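Local coordinates for protein MmoQ Response regulator (Methylococcus capsulatus, PDB 3LJX) that probably makes cyclic di-GMP from two GTP molecules as a full-length response regulator, of which this fragment holds the HDOD domain, at residues 8-13 and 186-191; 51-56 and 84-89. One frame throughout, in Å; residues are numbered along the deposited sequence. Where two conformers were deposited one is given.

Contact 1 (8-13 and 186-191); sequences KPMLCD and RMLLTD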
loop_
_atom_site.group_PDB
_atom_site.type_symbol
_atom_site.label_atom_id
_atom_site.label_comp_id
_atom_site.label_asym_id
_atom_site.label_seq_id
_atom_site.Cartn_x
_atom_site.Cartn_y
_atom_site.Cartn_z
ATOM N N LYS A 8 0.688 -20.022 5.426
ATOM C CA LYS A 8 0.391 -18.632 5.734
ATOM C C LYS A 8 1.580 -17.713 5.413
ATOM O O LYS A 8 2.298 -17.264 6.311
ATOM C CB LYS A 8 -0.047 -18.482 7.189
ATOM C CG LYS A 8 -0.570 -17.099 7.486
ATOM C CD LYS A 8 -0.890 -16.887 8.954
ATOM C CE LYS A 8 -1.411 -15.466 9.176
ATOM N NZ LYS A 8 -1.863 -15.231 10.572
ATOM N N PRO A 9 1.793 -17.450 4.116
ATOM C CA PRO A 9 2.897 -16.609 3.631
ATOM C C PRO A 9 2.861 -15.240 4.295
ATOM O O PRO A 9 1.802 -14.633 4.390
ATOM C CB PRO A 9 2.602 -16.459 2.140
ATOM C CG PRO A 9 1.696 -17.620 1.801
ATOM C CD PRO A 9 0.907 -17.914 3.033
HETATM N N MSE A 10 4.012 -14.751 4.733
HETATM C CA MSE A 10 4.046 -13.518 5.488
HETATM C C MSE A 10 5.446 -12.900 5.472
HETATM O O MSE A 10 6.368 -13.432 6.089
HETATM C CB MSE A 10 3.601 -13.828 6.914
HETATM C CG MSE A 10 3.720 -12.691 7.862
HETATM SE SE MSE A 10 2.493 -11.255 7.480
HETATM C CE MSE A 10 3.661 -9.852 8.111
ATOM N N LEU A 11 5.610 -11.788 4.752
ATOM C CA LEU A 11 6.859 -11.019 4.797
ATOM C C LEU A 11 6.564 -9.638 5.341
ATOM O O LEU A 11 5.539 -9.034 5.017
ATOM C CB LEU A 11 7.505 -10.870 3.409
ATOM C CG LEU A 11 8.194 -12.088 2.797
ATOM C CD1 LEU A 11 7.141 -13.103 2.333
ATOM C CD2 LEU A 11 9.115 -11.688 1.647
ATOM N N CYS A 12 7.455 -9.119 6.171
ATOM C CA CYS A 12 7.293 -7.739 6.593
ATOM C C CYS A 12 8.648 -7.085 6.849
ATOM O O CYS A 12 9.011 -6.133 6.162
ATOM C CB CYS A 12 6.354 -7.631 7.803
ATOM S SG CYS A 12 5.889 -5.927 8.205
ATOM N N ASP A 13 9.405 -7.619 7.801
ATOM C CA ASP A 13 10.695 -7.035 8.138
ATOM C C ASP A 13 11.624 -6.976 6.933
ATOM O O ASP A 13 12.434 -6.069 6.820
ATOM C CB ASP A 13 11.356 -7.795 9.291
ATOM C CG ASP A 13 10.568 -7.689 10.596
ATOM O OD1 ASP A 13 9.717 -6.778 10.729
ATOM O OD2 ASP A 13 10.803 -8.522 11.499
ATOM N N ARG A 186 -4.067 -8.738 0.695
ATOM C CA ARG A 186 -5.148 -8.804 1.686
ATOM C C ARG A 186 -4.707 -9.518 2.945
ATOM O O ARG A 186 -5.068 -9.114 4.053
ATOM C CB ARG A 186 -6.385 -9.503 1.125
ATOM C CG ARG A 186 -6.890 -8.909 -0.196
ATOM C CD ARG A 186 -8.310 -9.427 -0.541
ATOM N NE ARG A 186 -8.320 -10.814 -1.008
ATOM C CZ ARG A 186 -8.121 -11.176 -2.275
ATOM N NH1 ARG A 186 -7.893 -10.251 -3.205
ATOM N NH2 ARG A 186 -8.154 -12.460 -2.620
HETATM N N MSE A 187 -3.928 -10.583 2.784
HETATM C CA MSE A 187 -3.467 -11.333 3.947
HETATM C C MSE A 187 -2.487 -10.498 4.744
HETATM O O MSE A 187 -2.539 -10.492 5.964
HETATM C CB MSE A 187 -2.813 -12.651 3.548
HETATM C CG MSE A 187 -3.766 -13.633 2.867
HETATM SE SE MSE A 187 -2.778 -15.194 2.209
HETATM C CE MSE A 187 -2.008 -15.800 3.901
ATOM N N LEU A 188 -1.603 -9.788 4.047
ATOM C CA LEU A 188 -0.647 -8.899 4.706
ATOM C C LEU A 188 -1.415 -7.812 5.477
ATOM O O LEU A 188 -1.180 -7.594 6.680
ATOM C CB LEU A 188 0.291 -8.275 3.663
ATOM C CG LEU A 188 1.727 -8.817 3.555
ATOM C CD1 LEU A 188 1.824 -10.285 3.936
ATOM C CD2 LEU A 188 2.339 -8.574 2.184
ATOM N N LEU A 189 -2.347 -7.152 4.789
ATOM C CA LEU A 189 -3.091 -6.048 5.392
ATOM C C LEU A 189 -3.880 -6.553 6.593
ATOM O O LEU A 189 -4.009 -5.867 7.614
ATOM C CB LEU A 189 -4.033 -5.387 4.373
ATOM C CG LEU A 189 -3.394 -4.637 3.201
ATOM C CD1 LEU A 189 -4.466 -4.069 2.265
ATOM C CD2 LEU A 189 -2.470 -3.523 3.687
ATOM N N THR A 190 -4.405 -7.762 6.472
ATOM C CA THR A 190 -5.113 -8.360 7.586
ATOM C C THR A 190 -4.149 -8.629 8.753
ATOM O O THR A 190 -4.462 -8.302 9.901
ATOM C CB THR A 190 -5.802 -9.640 7.156
ATOM O OG1 THR A 190 -6.846 -9.309 6.239
ATOM C CG2 THR A 190 -6.388 -10.371 8.363
ATOM N N ASP A 191 -2.976 -9.192 8.466
ATOM C CA ASP A 191 -1.984 -9.402 9.526
ATOM C C ASP A 191 -1.582 -8.084 10.181
ATOM O O ASP A 191 -1.306 -8.060 11.371
ATOM C CB ASP A 191 -0.720 -10.123 9.031
ATOM C CG ASP A 191 0.154 -10.644 10.202
ATOM O OD1 ASP A 191 -0.356 -11.480 10.999
ATOM O OD2 ASP A 191 1.341 -10.233 10.335
#
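Pro9 and Met187 make the apolar side of this contact, where the loop 8-13 lies against the last turns of helix 181-191. The ring atom Pro9 CD sits 3.7 Å from the terminal methyl, Met187 CE, which also meets Lys8 CG at 4.1 Å. One residue on, Met10 SE touches Leu188 CD1 at 3.7 Å, and Leu188 in turn packs on Val144 and Ala148 of helix 144-152. Both Met residues are selenomethionines and poorly ordered, so their end positions are approximate.

Around Asp191, the Met10 and Asp191 side chains cross at about a right angle. Met10 CG is anti to the backbone N (chi1 174°), and bends at chi2 and chi3 bring SE and CE each to about 3.2 Å from Asp191 OD2, a closeness made doubtful by the disorder and involving no hydrogen bond. The extended Lys8 chain brings NZ to 4.1 Å from Asp191 OD1, too long for a salt bridge. Arg55 adds a long, weak ion pair to OD2. An alanine in place of Asp191 would probably leave Lys8 and Arg55 without this nearby negative charge.

With no hydrogen bond between the segments, the contact rests mainly on apolar packing, to which the Lys8 and Asp191 charges probably add a weak attraction.

Contact 2 (51-56 and 84-89); sequences GRILRF and RQFALS
Helix segments 51-56 and 84-88 run roughly antiparallel, with 147° between their N-to-C directions and axes 10.4 Å apart at closest approach, and Ile53 and Phe86 have the nearest CA atoms, 7.0 Å apart. Phe86 points across and reaches three residues of the facing helix. Near its root, Phe86 CB lies 4.0 Å from Ile53 CG1, the two side chains passing alongside with opposite headings. At its far end, Phe86 CZ comes within 3.5 Å of Phe56 CG, which is set beside this tip by lying anti to its own backbone N. One face of the Phe56 ring receives Phe86 CE2 off-centre, toward the rim. The ring centroids of Phe56 and Phe86 are 4.8 Å apart and the planes 55° apart.

Both helices belong to the all-helical HDOD domain, in which helix 71-78, between the two along the chain, packs on helix 47-58, Ala74 against Ile53 and Val78 against Phe56.

Arg52 supplies the polar flank. In the conformer described, one of two, its guanidinium stands 85° from the Phe86 ring and turns a face to the ring's edge, with Arg52 NE 3.8 Å from Phe86 CD1 and close to the ring plane; its salt-bridge partner is Asp13. Arg52 NH1 approaches Ser89 OG at 3.4 Å in this conformer, but at a poor angle for a hydrogen bond. Ser89 OG donates instead back to the backbone, reaching Phe86 O at a doubtfully short 2.5 Å, and that carbonyl also takes a weak bond from Ser89 N.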
loop_
_atom_site.group_PDB
_atom_site.type_symbol
_atom_site.label_atom_id
_atom_site.label_comp_id
_atom_site.label_asym_id
_atom_site.label_seq_id
_atom_site.Cartn_x
_atom_site.Cartn_y
_atom_site.Cartn_z
ATOM N N GLY A 51 4.217 -0.506 6.724
ATOM C CA GLY A 51 3.690 -1.794 7.146
ATOM C C GLY A 51 4.249 -2.285 8.479
ATOM O O GLY A 51 3.475 -2.661 9.366
ATOM N N ARG A 52 5.580 -2.293 8.626
ATOM C CA ARG A 52 6.235 -2.760 9.854
ATOM C C ARG A 52 5.712 -2.000 11.055
ATOM O O ARG A 52 5.415 -2.580 12.091
ATOM C CB ARG A 52 7.755 -2.548 9.797
ATOM C CG ARG A 52 8.559 -3.628 9.095
ATOM C CD ARG A 52 10.078 -3.422 9.320
ATOM N NE ARG A 52 10.521 -3.895 10.635
ATOM C CZ ARG A 52 11.792 -3.934 11.032
ATOM N NH1 ARG A 52 12.760 -3.523 10.220
ATOM N NH2 ARG A 52 12.098 -4.386 12.241
ATOM N N ILE A 53 5.618 -0.681 10.903
ATOM C CA ILE A 53 5.141 0.178 11.981
ATOM C C ILE A 53 3.691 -0.127 12.357
ATOM O O ILE A 53 3.375 -0.274 13.530
ATOM C CB ILE A 53 5.339 1.672 11.639
ATOM C CG1 ILE A 53 6.837 1.994 11.667
ATOM C CG2 ILE A 53 4.580 2.562 12.637
ATOM C CD1 ILE A 53 7.212 3.262 10.949
ATOM N N LEU A 54 2.816 -0.250 11.365
ATOM C CA LEU A 54 1.416 -0.571 11.639
ATOM C C LEU A 54 1.327 -1.915 12.339
ATOM O O LEU A 54 0.553 -2.103 13.273
ATOM C CB LEU A 54 0.605 -0.627 10.343
ATOM C CG LEU A 54 0.372 0.701 9.633
ATOM C CD1 LEU A 54 -0.506 0.487 8.405
ATOM C CD2 LEU A 54 -0.235 1.740 10.587
ATOM N N ARG A 55 2.131 -2.850 11.873
ATOM C CA ARG A 55 2.086 -4.196 12.403
ATOM C C ARG A 55 2.544 -4.229 13.863
ATOM O O ARG A 55 1.974 -4.940 14.710
ATOM C CB ARG A 55 2.981 -5.081 11.556
ATOM C CG ARG A 55 3.176 -6.460 12.112
ATOM C CD ARG A 55 3.859 -7.319 11.082
ATOM N NE ARG A 55 4.466 -8.483 11.698
ATOM C CZ ARG A 55 5.763 -8.595 11.949
ATOM N NH1 ARG A 55 6.596 -7.611 11.619
ATOM N NH2 ARG A 55 6.222 -9.699 12.522
ATOM N N PHE A 56 3.587 -3.462 14.149
ATOM C CA PHE A 56 4.083 -3.358 15.508
ATOM C C PHE A 56 2.985 -2.745 16.376
ATOM O O PHE A 56 2.659 -3.269 17.443
ATOM C CB PHE A 56 5.357 -2.501 15.537
ATOM C CG PHE A 56 5.820 -2.134 16.921
ATOM C CD1 PHE A 56 5.587 -0.864 17.432
ATOM C CD2 PHE A 56 6.512 -3.050 17.704
ATOM C CE1 PHE A 56 6.026 -0.514 18.705
ATOM C CE2 PHE A 56 6.954 -2.706 18.985
ATOM C CZ PHE A 56 6.706 -1.439 19.483
ATOM N N ARG A 84 10.662 5.785 16.054
ATOM C CA ARG A 84 11.989 6.204 15.613
ATOM C C ARG A 84 12.944 5.009 15.486
ATOM O O ARG A 84 13.717 4.913 14.524
ATOM C CB ARG A 84 12.569 7.261 16.549
ATOM C CG ARG A 84 13.859 7.867 16.027
ATOM C CD ARG A 84 14.675 8.488 17.144
ATOM N NE ARG A 84 14.611 9.939 17.122
ATOM C CZ ARG A 84 13.898 10.663 17.975
ATOM N NH1 ARG A 84 13.188 10.058 18.931
ATOM N NH2 ARG A 84 13.904 11.988 17.875
ATOM N N GLN A 85 12.877 4.088 16.443
ATOM C CA GLN A 85 13.663 2.854 16.367
ATOM C C GLN A 85 13.466 2.120 15.030
ATOM O O GLN A 85 14.425 1.609 14.449
ATOM C CB GLN A 85 13.318 1.920 17.535
ATOM C CG GLN A 85 13.795 2.431 18.892
ATOM C CD GLN A 85 15.300 2.377 19.020
ATOM O OE1 GLN A 85 15.916 1.354 18.714
ATOM N NE2 GLN A 85 15.904 3.476 19.475
ATOM N N PHE A 86 12.225 2.048 14.550
ATOM C CA PHE A 86 11.958 1.362 13.292
ATOM C C PHE A 86 12.587 2.127 12.139
ATOM O O PHE A 86 13.158 1.529 11.210
ATOM C CB PHE A 86 10.455 1.192 13.071
ATOM C CG PHE A 86 9.878 0.036 13.825
ATOM C CD1 PHE A 86 9.883 -1.234 13.275
ATOM C CD2 PHE A 86 9.363 0.209 15.102
ATOM C CE1 PHE A 86 9.365 -2.318 13.977
ATOM C CE2 PHE A 86 8.850 -0.869 15.817
ATOM C CZ PHE A 86 8.852 -2.136 15.255
ATOM N N ALA A 87 12.485 3.454 12.204
ATOM C CA ALA A 87 13.122 4.321 11.208
ATOM C C ALA A 87 14.654 4.180 11.188
ATOM O O ALA A 87 15.259 4.100 10.116
ATOM C CB ALA A 87 12.706 5.770 11.409
ATOM N N LEU A 88 15.275 4.123 12.365
ATOM C CA LEU A 88 16.728 3.965 12.443
ATOM C C LEU A 88 17.134 2.566 12.022
ATOM O O LEU A 88 18.303 2.318 11.736
ATOM C CB LEU A 88 17.237 4.213 13.865
ATOM C CG LEU A 88 17.044 5.610 14.455
ATOM C CD1 LEU A 88 17.264 5.577 15.963
ATOM C CD2 LEU A 88 17.963 6.621 13.783
ATOM N N SER A 89 16.186 1.635 11.993
ATOM C CA SER A 89 16.552 0.255 11.675
ATOM C C SER A 89 16.942 0.105 10.207
ATOM O O SER A 89 17.611 -0.851 9.841
ATOM C CB SER A 89 15.443 -0.734 12.045
ATOM O OG SER A 89 14.392 -0.677 11.101
#

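Contact 2 is nested along the chain inside the loop closed by contact 1, and their centres lie 15 Å apart. They meet directly where the loop 8-13 passes helix 47-58. Asp13 OD1 is 3.0 Å from Arg52 NE in a salt bridge, and 3.4 Å from Arg55 NH1 in a longer, weaker pairing. Cys12 SG packs 3.6 Å from Arg52 CA and 3.8 Å from Arg55 CD. Arg55 NE also pairs weakly with Asp191 OD2, so helix 47-58, one side of contact 2, reaches both segments of contact 1. Neither contact can be tied to a catalytic site: cyclase activity probably belongs to the GGDEF domain, which is not in this fragment.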